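Phosphoribosylaminoimidazole-succinocarboxamide synthase (Thermotoga maritima, PDB 1KUT) catalyses the ATP-dependent joining of L-aspartate to the carboxylate of 5-amino-1-(5-phosphoribosyl)imidazole-4-carboxylate, forming SAICAR in de novo purine biosynthesis. Local coordinates at residues 21-26 with 68-73; 51-56 with 152-157. All blocks are in the same frame, centred on the assembly; numbering follows the deposited sequence.

Contact 1: residues 21-26 with 68-73; sequences FKDDIT and PPRTLK
The end of strand 16-21 meets the start of strand 71-74 here, side by side as antiparallel neighbours in the five-stranded sheet. The packed part is the Phe21 end. Phe21 N donates to Arg70 O at 2.7 Å, nearly along the C=O axis and almost straight (174°). The same carbonyl oxygen lies at the edge of the Phe21 ring. Phe21 and Leu72 cross obliquely and are both buried, with Phe21 CE1 4.0 Å from Leu72 CD2.

The other side is polar and partly exposed. The Arg70 chain bends at chi3 (-129°) and lays one guanidinium face over Lys22 CA. Arg70 NH1 forms a salt bridge to Asp23 OD2 at 3.1 Å, with carboxylate and guanidinium planes nearly perpendicular. Arg70 NH2 donates to a water at 2.7 Å. Glu20 pairs with Arg70 NE, and Gly40 N donates to Asp23 OD2. An alanine at Arg70 would remove the guanidinium and its salt bridges to Asp23 and Glu20, and would probably loosen the chain after the strand.

Phe21 rests on Ala44 of helix 39-55. Leu72 reaches Thr47 and Met51 of that helix, and Leu63 and Tyr66 of the neighbouring strand 63-67.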
loop_
_atom_site.group_PDB
_atom_site.type_symbol
_atom_site.label_atom_id
_atom_site.label_comp_id
_atom_site.label_asym_id
_atom_site.label_seq_id
_atom_site.Cartn_x
_atom_site.Cartn_y
_atom_site.Cartn_z
ATOM N N PHE B 21 14.508 8.688 -26.066
ATOM C CA PHE B 21 15.112 8.728 -24.752
ATOM C C PHE B 21 15.988 9.960 -24.604
ATOM O O PHE B 21 16.817 10.237 -25.459
ATOM C CB PHE B 21 15.915 7.445 -24.522
ATOM C CG PHE B 21 15.053 6.227 -24.270
ATOM C CD1 PHE B 21 14.105 5.822 -25.205
ATOM C CD2 PHE B 21 15.180 5.498 -23.090
ATOM C CE1 PHE B 21 13.298 4.713 -24.968
ATOM C CE2 PHE B 21 14.377 4.392 -22.851
ATOM C CZ PHE B 21 13.437 4.000 -23.789
ATOM N N LYS B 22 15.774 10.707 -23.525
ATOM C CA LYS B 22 16.558 11.906 -23.252
ATOM C C LYS B 22 17.803 11.533 -22.451
ATOM O O LYS B 22 17.978 10.373 -22.080
ATOM C CB LYS B 22 15.723 12.930 -22.477
ATOM C CG LYS B 22 14.608 13.576 -23.300
ATOM C CD LYS B 22 13.907 14.697 -22.531
ATOM C CE LYS B 22 13.070 14.156 -21.377
ATOM N NZ LYS B 22 12.363 15.256 -20.629
ATOM N N ASP B 23 18.661 12.514 -22.179
ATOM C CA ASP B 23 19.898 12.267 -21.436
ATOM C C ASP B 23 19.838 12.735 -19.981
ATOM O O ASP B 23 20.848 12.705 -19.276
ATOM C CB ASP B 23 21.066 12.959 -22.139
ATOM C CG ASP B 23 21.235 12.508 -23.571
ATOM O OD1 ASP B 23 21.836 13.259 -24.362
ATOM O OD2 ASP B 23 20.779 11.399 -23.911
ATOM N N ASP B 24 18.654 13.155 -19.543
ATOM C CA ASP B 24 18.430 13.646 -18.179
ATOM C C ASP B 24 18.587 12.585 -17.079
ATOM O O ASP B 24 18.658 11.384 -17.354
ATOM C CB ASP B 24 17.022 14.240 -18.072
ATOM C CG ASP B 24 16.706 15.213 -19.197
ATOM O OD1 ASP B 24 15.530 15.629 -19.309
ATOM O OD2 ASP B 24 17.627 15.563 -19.968
ATOM N N ILE B 25 18.629 13.046 -15.828
ATOM C CA ILE B 25 18.742 12.162 -14.664
ATOM C C ILE B 25 17.804 12.672 -13.571
ATOM O O ILE B 25 17.331 13.807 -13.638
ATOM C CB ILE B 25 20.171 12.148 -14.086
ATOM C CG1 ILE B 25 21.185 11.827 -15.191
ATOM C CG2 ILE B 25 20.259 11.118 -12.951
ATOM C CD1 ILE B 25 21.019 10.444 -15.810
ATOM N N THR B 26 17.535 11.835 -12.569
ATOM C CA THR B 26 16.660 12.216 -11.457
ATOM C C THR B 26 17.261 11.799 -10.110
ATOM O O THR B 26 18.336 11.156 -10.122
ATOM C CB THR B 26 15.264 11.570 -11.591
ATOM O OG1 THR B 26 15.397 10.143 -11.606
ATOM C CG2 THR B 26 14.582 12.032 -12.876
ATOM N N PRO B 68 18.185 3.613 -33.866
ATOM C CA PRO B 68 19.383 4.269 -33.318
ATOM C C PRO B 68 19.351 5.762 -33.590
ATOM O O PRO B 68 18.844 6.201 -34.619
ATOM C CB PRO B 68 20.536 3.581 -34.052
ATOM C CG PRO B 68 19.951 2.254 -34.505
ATOM C CD PRO B 68 18.548 2.636 -34.908
ATOM N N PRO B 69 19.909 6.568 -32.683
ATOM C CA PRO B 69 20.565 6.178 -31.428
ATOM C C PRO B 69 19.705 6.062 -30.154
ATOM O O PRO B 69 19.965 5.202 -29.311
ATOM C CB PRO B 69 21.634 7.248 -31.273
ATOM C CG PRO B 69 20.898 8.484 -31.788
ATOM C CD PRO B 69 20.276 7.947 -33.064
ATOM N N ARG B 70 18.683 6.900 -30.018
ATOM C CA ARG B 70 17.875 6.907 -28.802
ATOM C C ARG B 70 16.364 6.893 -28.990
ATOM O O ARG B 70 15.619 7.434 -28.155
ATOM C CB ARG B 70 18.261 8.133 -27.969
ATOM C CG ARG B 70 18.020 9.480 -28.678
ATOM C CD ARG B 70 18.751 10.635 -27.947
ATOM N NE ARG B 70 17.873 11.769 -27.650
ATOM C CZ ARG B 70 18.189 12.777 -26.833
ATOM N NH1 ARG B 70 19.366 12.800 -26.225
ATOM N NH2 ARG B 70 17.320 13.765 -26.603
ATOM N N THR B 71 15.911 6.256 -30.062
ATOM C CA THR B 71 14.487 6.185 -30.375
ATOM C C THR B 71 13.951 4.763 -30.505
ATOM O O THR B 71 14.622 3.883 -31.030
ATOM C CB THR B 71 14.189 6.933 -31.692
ATOM O OG1 THR B 71 14.384 8.337 -31.484
ATOM C CG2 THR B 71 12.760 6.683 -32.160
ATOM N N LEU B 72 12.734 4.549 -30.025
ATOM C CA LEU B 72 12.103 3.235 -30.103
ATOM C C LEU B 72 10.768 3.363 -30.825
ATOM O O LEU B 72 9.949 4.227 -30.488
ATOM C CB LEU B 72 11.847 2.680 -28.701
ATOM C CG LEU B 72 12.645 1.470 -28.229
ATOM C CD1 LEU B 72 14.111 1.667 -28.487
ATOM C CD2 LEU B 72 12.381 1.257 -26.758
ATOM N N LYS B 73 10.548 2.530 -31.834
ATOM C CA LYS B 73 9.272 2.584 -32.512
ATOM C C LYS B 73 8.379 1.668 -31.679
ATOM O O LYS B 73 8.641 0.466 -31.545
ATOM C CB LYS B 73 9.397 2.079 -33.945
ATOM C CG LYS B 73 8.120 2.208 -34.767
ATOM C CD LYS B 73 8.372 1.590 -36.132
ATOM C CE LYS B 73 7.108 1.047 -36.783
ATOM N NZ LYS B 73 7.479 0.136 -37.932
HETATM O O HOH W 1 17.889 15.136 -24.336
#

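Contact 2: residues 51-56 with 152-157; sequences MKYLSE and TLALKE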
loop_
_atom_site.group_PDB
_atom_site.type_symbol
_atom_site.label_atom_id
_atom_site.label_comp_id
_atom_site.label_asym_id
_atom_site.label_seq_id
_atom_site.Cartn_x
_atom_site.Cartn_y
_atom_site.Cartn_z
HETATM N N MSE B 51 13.615 -6.020 -24.092
HETATM C CA MSE B 51 12.233 -6.239 -24.552
HETATM C C MSE B 51 12.096 -7.205 -25.723
HETATM O O MSE B 51 11.080 -7.900 -25.850
HETATM C CB MSE B 51 11.581 -4.914 -24.930
HETATM C CG MSE B 51 11.389 -3.990 -23.761
HETATM SE SE MSE B 51 10.040 -2.692 -24.209
HETATM C CE MSE B 51 10.921 -1.728 -25.599
ATOM N N LYS B 52 13.112 -7.231 -26.582
ATOM C CA LYS B 52 13.141 -8.143 -27.724
ATOM C C LYS B 52 13.221 -9.565 -27.146
ATOM O O LYS B 52 12.478 -10.465 -27.545
ATOM C CB LYS B 52 14.375 -7.851 -28.585
ATOM C CG LYS B 52 14.469 -8.665 -29.867
ATOM C CD LYS B 52 13.341 -8.304 -30.832
ATOM C CE LYS B 52 13.451 -9.091 -32.136
ATOM N NZ LYS B 52 12.188 -9.002 -32.937
ATOM N N TYR B 53 14.120 -9.747 -26.187
ATOM C CA TYR B 53 14.307 -11.031 -25.512
ATOM C C TYR B 53 12.998 -11.521 -24.894
ATOM O O TYR B 53 12.661 -12.697 -24.969
ATOM C CB TYR B 53 15.358 -10.862 -24.415
ATOM C CG TYR B 53 15.458 -11.998 -23.426
ATOM C CD1 TYR B 53 16.071 -13.207 -23.772
ATOM C CD2 TYR B 53 14.984 -11.844 -22.123
ATOM C CE1 TYR B 53 16.215 -14.240 -22.831
ATOM C CE2 TYR B 53 15.114 -12.856 -21.185
ATOM C CZ TYR B 53 15.734 -14.054 -21.540
ATOM O OH TYR B 53 15.866 -15.052 -20.590
ATOM N N LEU B 54 12.290 -10.599 -24.256
ATOM C CA LEU B 54 11.017 -10.863 -23.602
ATOM C C LEU B 54 9.908 -11.222 -24.602
ATOM O O LEU B 54 9.168 -12.196 -24.404
ATOM C CB LEU B 54 10.598 -9.618 -22.814
ATOM C CG LEU B 54 10.877 -9.480 -21.307
ATOM C CD1 LEU B 54 12.146 -10.201 -20.923
ATOM C CD2 LEU B 54 10.940 -7.989 -20.952
ATOM N N SER B 55 9.801 -10.426 -25.667
ATOM C CA SER B 55 8.783 -10.624 -26.697
ATOM C C SER B 55 8.919 -11.939 -27.465
ATOM O O SER B 55 7.918 -12.585 -27.779
ATOM C CB SER B 55 8.800 -9.462 -27.692
ATOM O OG SER B 55 8.507 -8.238 -27.041
ATOM N N GLU B 56 10.140 -12.342 -27.797
ATOM C CA GLU B 56 10.255 -13.605 -28.503
ATOM C C GLU B 56 9.861 -14.733 -27.569
ATOM O O GLU B 56 9.763 -15.878 -27.981
ATOM C CB GLU B 56 11.664 -13.818 -29.074
ATOM C CG GLU B 56 12.779 -13.133 -28.341
ATOM C CD GLU B 56 14.121 -13.319 -29.042
ATOM O OE1 GLU B 56 14.209 -13.012 -30.258
ATOM O OE2 GLU B 56 15.083 -13.768 -28.376
ATOM N N THR B 152 10.006 -10.526 -14.587
ATOM C CA THR B 152 11.052 -10.408 -13.585
ATOM C C THR B 152 11.901 -11.659 -13.516
ATOM O O THR B 152 13.128 -11.573 -13.466
ATOM C CB THR B 152 10.443 -10.110 -12.213
ATOM O OG1 THR B 152 9.671 -8.911 -12.309
ATOM C CG2 THR B 152 11.521 -9.923 -11.165
ATOM N N LEU B 153 11.260 -12.822 -13.512
ATOM C CA LEU B 153 12.003 -14.072 -13.479
ATOM C C LEU B 153 12.766 -14.293 -14.803
ATOM O O LEU B 153 13.931 -14.692 -14.802
ATOM C CB LEU B 153 11.046 -15.240 -13.190
ATOM C CG LEU B 153 10.878 -15.653 -11.714
ATOM C CD1 LEU B 153 11.433 -14.576 -10.754
ATOM C CD2 LEU B 153 9.400 -15.920 -11.442
ATOM N N ALA B 154 12.115 -14.021 -15.926
ATOM C CA ALA B 154 12.770 -14.177 -17.226
ATOM C C ALA B 154 14.019 -13.309 -17.286
ATOM O O ALA B 154 15.056 -13.742 -17.793
ATOM C CB ALA B 154 11.826 -13.778 -18.336
ATOM N N LEU B 155 13.918 -12.082 -16.769
ATOM C CA LEU B 155 15.044 -11.147 -16.769
ATOM C C LEU B 155 16.101 -11.576 -15.770
ATOM O O LEU B 155 17.303 -11.392 -15.990
ATOM C CB LEU B 155 14.573 -9.725 -16.438
ATOM C CG LEU B 155 13.846 -8.970 -17.538
ATOM C CD1 LEU B 155 13.512 -7.558 -17.069
ATOM C CD2 LEU B 155 14.745 -8.923 -18.771
ATOM N N LYS B 156 15.646 -12.139 -14.661
ATOM C CA LYS B 156 16.556 -12.617 -13.633
ATOM C C LYS B 156 17.460 -13.720 -14.198
ATOM O O LYS B 156 18.658 -13.762 -13.920
ATOM C CB LYS B 156 15.754 -13.160 -12.451
ATOM C CG LYS B 156 16.566 -14.061 -11.525
ATOM C CD LYS B 156 15.690 -14.797 -10.524
ATOM C CE LYS B 156 16.514 -15.829 -9.774
ATOM N NZ LYS B 156 17.178 -16.744 -10.758
ATOM N N GLU B 157 16.879 -14.616 -14.985
ATOM C CA GLU B 157 17.639 -15.720 -15.575
ATOM C C GLU B 157 18.577 -15.200 -16.657
ATOM O O GLU B 157 19.638 -15.778 -16.928
ATOM C CB GLU B 157 16.671 -16.754 -16.155
ATOM C CG GLU B 157 15.677 -17.247 -15.124
ATOM C CD GLU B 157 14.430 -17.855 -15.744
ATOM O OE1 GLU B 157 13.857 -17.222 -16.664
ATOM O OE2 GLU B 157 14.013 -18.954 -15.307
#
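Two helices of the SAICAR synthetase fold pack across each other here. They are helix 39-55, near its C-terminal end, and helix 138-160. The short axis segments come within 10.7 Å, and their N-to-C directions are 117° apart. The backbones are nearest at Leu54 and Ala154, whose CA atoms are 7.4 Å apart.

Met51 is a selenomethionine in the crystal. Its bond from CA to CB points away from helix 138-160. The side chain packs on Thr61 and on Ile187, which Leu54 touches as well. The carbonyl oxygen of Met51 stays within its own helix and accepts from both Ser55 N and Ser55 OG.

Tyr53 has CG anti to the backbone N (chi1 167°), and its ring extends to the other helix. Ala154 O lies in the ring plane, at the edge, 3.5 Å from Tyr53 CE2. Tyr53 OH donates to Ala154 O at 3.2 Å, from above the carbonyl plane, and so makes the polar link between the helices. The ring also packs on Ala154 CB and Leu155 CD2. It meets Phe158 too, with the two planes at about 55°.

Leu54 makes the closest apolar contact. Leu54 CD1 touches Leu155 CD2 at 3.6 Å, and the two side chains cross at about a right angle. The same methyl lies 4.4 Å from Ala154 CB, so one branch of Leu54 meets two neighbours. Leu155 also packs on Ile169 and Tyr171 of strand 164-175.

At Ser55 the hydroxyl turns back on its own helix: Ser55 OG donates to Met51 O at 2.9 Å, from above the carbonyl plane.

In the fold
From the N terminus, the chain first runs through strands 3-4, 8-13 and 16-21, then enters contact 1 at 21-26. It next forms helix 39-55, whose last turn gives the first half of contact 2. Strand 63-67 follows. Segment 68-73 then closes the loop of contact 1, bringing the chain back beside strand 16-21. The loop of contact 2 closes much later, at 152-157 on helix 138-160. The two loops therefore cross. Contact 1 joins strands of the five-stranded sheet, while contact 2 joins two helices. Helix 39-55 links them: Leu72 CD2 lies 3.5 Å from Met51 CE, although the contact centres are about 21 Å apart.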